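Local structure of probable oxidoreductase (4B7C) at the interface of chains A and B. The protein is probably an NADP-dependent oxidoreductase of the medium-chain dehydrogenase/reductase family, with a Rossmann fold for the cofactor. Numbering follows the deposited sequence. Chains: chain A/B, Probable oxidoreductase.

Contact 1: the interface of chains A and B. Residues chain A 262-263, 265-266; chain B 228, 249, 259-262.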
# COMPACT_ATOMS: atom_id res chain seq x y z
N PRO A 262 2.48 -7.42 -7.07
CA PRO A 262 3.43 -7.91 -6.06
C PRO A 262 2.89 -9.06 -5.23
O PRO A 262 2.02 -8.87 -4.37
CB PRO A 262 3.69 -6.67 -5.19
CG PRO A 262 2.49 -5.82 -5.35
CD PRO A 262 1.94 -6.09 -6.72
N ALA A 263 3.41 -10.25 -5.49
CA ALA A 263 3.03 -11.46 -4.77
C ALA A 263 3.38 -11.39 -3.28
O ALA A 263 2.77 -12.08 -2.46
CB ALA A 263 3.70 -12.67 -5.40
N TYR A 265 2.99 -8.81 -1.28
CA TYR A 265 2.30 -7.66 -0.71
C TYR A 265 1.92 -7.85 0.77
O TYR A 265 1.81 -6.89 1.52
CB TYR A 265 1.06 -7.28 -1.53
CG TYR A 265 -0.17 -8.05 -1.17
CD1 TYR A 265 -0.39 -9.33 -1.67
CD2 TYR A 265 -1.13 -7.50 -0.33
CE1 TYR A 265 -1.53 -10.04 -1.33
CE2 TYR A 265 -2.28 -8.20 0.01
CZ TYR A 265 -2.47 -9.47 -0.50
OH TYR A 265 -3.60 -10.16 -0.13
N LEU A 266 1.75 -9.10 1.19
CA LEU A 266 1.38 -9.40 2.58
C LEU A 266 2.51 -9.09 3.56
O LEU A 266 2.31 -9.09 4.77
CB LEU A 266 0.91 -10.84 2.73
CG LEU A 266 -0.56 -11.01 2.27
CD1 LEU A 266 -0.99 -12.46 2.42
CD2 LEU A 266 -1.51 -10.05 2.96
N GLY B 228 -6.63 -11.76 -2.57
CA GLY B 228 -6.86 -12.42 -3.85
C GLY B 228 -7.59 -11.56 -4.86
O GLY B 228 -7.40 -10.34 -4.93
N ALA B 249 -5.58 -12.58 4.61
CA ALA B 249 -5.82 -13.08 3.25
C ALA B 249 -6.26 -14.57 3.22
O ALA B 249 -5.49 -15.48 2.87
CB ALA B 249 -4.57 -12.88 2.39
N VAL B 259 1.28 -16.96 -3.07
CA VAL B 259 0.34 -15.86 -2.89
C VAL B 259 0.07 -15.20 -4.24
O VAL B 259 0.95 -15.15 -5.10
CB VAL B 259 0.85 -14.81 -1.86
CG1 VAL B 259 -0.11 -13.63 -1.77
CG2 VAL B 259 1.04 -15.44 -0.49
N ARG B 260 -1.15 -14.71 -4.42
CA ARG B 260 -1.59 -14.13 -5.66
C ARG B 260 -1.63 -12.63 -5.39
O ARG B 260 -2.25 -12.21 -4.42
CB ARG B 260 -2.96 -14.73 -6.05
CG ARG B 260 -3.46 -14.33 -7.47
CD ARG B 260 -4.41 -13.17 -7.29
NE ARG B 260 -5.14 -12.89 -8.52
CZ ARG B 260 -5.70 -11.73 -8.85
NH1 ARG B 260 -5.62 -10.67 -8.06
NH2 ARG B 260 -6.34 -11.63 -10.01
N GLY B 261 -0.94 -11.84 -6.23
CA GLY B 261 -0.69 -10.43 -5.93
C GLY B 261 -1.62 -9.56 -6.74
O GLY B 261 -1.98 -9.93 -7.86
N PRO B 262 -2.00 -8.40 -6.20
CA PRO B 262 -2.92 -7.52 -6.92
C PRO B 262 -2.30 -6.81 -8.14
O PRO B 262 -1.52 -5.87 -8.00
CB PRO B 262 -3.33 -6.50 -5.85
CG PRO B 262 -2.20 -6.47 -4.89
CD PRO B 262 -1.57 -7.83 -4.91
O HOH W 1 -3.90 -12.39 -1.96

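Contact 2: the interface of chains A and B. Residues chain A 246-249, 252, 278-279; chain B 266, 269.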
# COMPACT_ATOMS: atom_id res chain seq x y z
N LEU A 246 4.83 5.01 -3.97
CA LEU A 246 4.69 4.68 -5.39
C LEU A 246 4.59 5.95 -6.20
O LEU A 246 3.65 6.74 -6.04
CB LEU A 246 3.46 3.82 -5.64
CG LEU A 246 3.29 2.53 -4.84
CD1 LEU A 246 1.93 1.91 -5.11
CD2 LEU A 246 4.41 1.56 -5.11
N CYS A 247 5.58 6.17 -7.06
CA CYS A 247 5.61 7.34 -7.96
C CYS A 247 5.42 6.97 -9.42
O CYS A 247 5.08 7.82 -10.24
CB CYS A 247 6.95 8.07 -7.82
SG CYS A 247 7.12 8.85 -6.22
N GLY A 248 5.69 5.72 -9.76
CA GLY A 248 5.52 5.23 -11.11
C GLY A 248 5.86 3.76 -11.22
O GLY A 248 6.22 3.12 -10.23
N ALA A 249 5.72 3.21 -12.42
CA ALA A 249 6.05 1.82 -12.71
C ALA A 249 6.40 1.68 -14.18
O ALA A 249 5.78 2.33 -15.00
CB ALA A 249 4.88 0.91 -12.36
N GLN A 252 3.63 0.62 -16.36
CA GLN A 252 2.48 1.49 -16.14
C GLN A 252 1.92 2.06 -17.41
O GLN A 252 0.79 2.48 -17.39
CB GLN A 252 2.96 2.69 -15.35
CG GLN A 252 1.96 3.77 -14.98
CD GLN A 252 2.65 4.99 -14.43
OE1 GLN A 252 3.85 4.94 -14.13
NE2 GLN A 252 1.91 6.09 -14.26
N MET A 278 1.41 8.65 -4.90
CA MET A 278 1.39 10.11 -4.97
C MET A 278 1.55 10.59 -6.40
O MET A 278 2.10 9.90 -7.25
CB MET A 278 2.47 10.75 -4.08
CG MET A 278 3.90 10.63 -4.59
SD MET A 278 4.37 11.74 -5.92
CE MET A 278 4.46 13.32 -5.10
N VAL A 279 1.13 11.83 -6.61
CA VAL A 279 1.27 12.52 -7.88
C VAL A 279 1.71 13.94 -7.59
O VAL A 279 1.12 14.61 -6.74
CB VAL A 279 -0.09 12.48 -8.64
CG1 VAL A 279 -0.27 13.68 -9.55
CG2 VAL A 279 -0.19 11.17 -9.41
N LEU B 266 -1.48 -0.38 -8.94
CA LEU B 266 -1.20 0.98 -9.41
C LEU B 266 -2.40 1.91 -9.31
O LEU B 266 -2.27 3.13 -9.44
CB LEU B 266 -0.63 0.98 -10.84
CG LEU B 266 0.84 0.59 -10.94
CD1 LEU B 266 1.27 0.45 -12.40
CD2 LEU B 266 1.71 1.63 -10.21
N LEU B 269 -1.63 4.54 -7.00
CA LEU B 269 -0.99 5.72 -7.61
C LEU B 269 -2.04 6.65 -8.25
O LEU B 269 -2.11 7.84 -7.93
CB LEU B 269 0.04 5.28 -8.66
CG LEU B 269 0.73 6.37 -9.49
CD1 LEU B 269 1.38 7.43 -8.63
CD2 LEU B 269 1.78 5.73 -10.38

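Contact 1: the interface of chains A and B
A:Tyr265 reaches into chain B between B:Pro262, B:Val259 and B:Ala249, and illustrates how one aromatic residue can combine apolar packing with a water-bridged polar tip. The CB–CG bond leaves the backbone with CG between the backbone N and the carbonyl carbon (chi1 85°), which points the ring at chain B. The near end of the ring meets B:Pro262, whose CD lies 3.8 Å from A:Tyr265 CD1; the two side chains cross obliquely. A:Leu266, from the same chain, sets its CG over one face, displaced towards the rim, and the proline CD approaches from the opposite side of the plane, near the CG–CD1 end of the ring. Further out, CE1 faces a methyl group, CG1 of B:Val259, at 3.9 Å, with that side chain running roughly perpendicular to the tyrosine. The same methyl lies 3.3 Å from the carbonyl O of A:Ala263. At the tip, the phenol OH is 3.8 Å from CB of B:Ala249, which also packs against CD1 of A:Leu266. No direct polar bond crosses this patch. Instead, the phenol OH binds water 1 at 2.9 Å, and that water is also held by the backbone N of B:Gly228 at 2.9 Å and by the carbonyl O of B:Arg260 at 3.0 Å, giving the tip a polar anchor on two separate segments of chain B. A:Pro262 and B:Pro262 meet each other near the two-fold axis. In the fold, residues 259-266 belong to the loop that precedes helix 267-270, while B:Gly228 begins helix 228-235 and B:Ala249 follows strand 242-246.

Contact 2: the interface of chains A and B
B:Leu269 pushes its branched tip against the backbone of A:Leu246 to A:Gly248, showing how a leucine can fit a surface made largely of main chain. Its CG is anti to the backbone N (chi1 175°), which carries both methyl groups away from helix 267-270 and towards chain A, and the two branches then part. CD1 turns to the carbonyl O of A:Leu246, 3.5 Å away, at the end of strand 242-246, and to CG2 of A:Val279 at 4.1 Å; the approach of CD1 to the carbonyl of A:Met278 is modelled too close to be trusted. CD2 takes the other direction, lying 3.8 Å from CA of A:Gly248 and 3.9 Å from the amide NE2 of A:Gln252, whose side chain crosses the leucine at about a right angle. Three residues earlier, in the loop before the helix, CD1 of B:Leu266 lies 3.6 Å from CB of A:Ala249 and also reaches CB of A:Gln252, while CD2 comes second to the same alanine methyl. Methyl groups do the touching, against carbons and against polar main-chain and amide atoms; no polar bond spans the chains. A:Gln252, in 3-10 helix 250-253, serves in both shells. Its extended chain, with CG anti to the backbone N (chi1 180°), carries the terminal amide alongside the loop, NE2 towards B:Leu269 and OE1 on the loop. The OE1 bond is the positioning part and probably helps hold the surface that the leucines press on: the backbone N of A:Ala249 donates to the amide OE1 of A:Gln252 at 3.1 Å, with the donor tilted 31° from the carbonyl plane.

Contact 1 and contact 2 have C-alpha centres about 18 Å apart and belong to one two-fold symmetric interface, so each recurs with the chains exchanged. The two patches overlap through that symmetry: the A:Leu266–B:Ala249 pair of contact 1 is the twin of the A:Ala249–B:Leu266 pair of contact 2. In contact 1, nearer the axis, the 259-266 loop packs largely on the same loop of its partner; in contact 2, further out, residues 266 and 269 pack on 246-249, 252 and 278-279. This reciprocal arrangement is consistent with a dimer, although the structure alone does not show that it forms in solution.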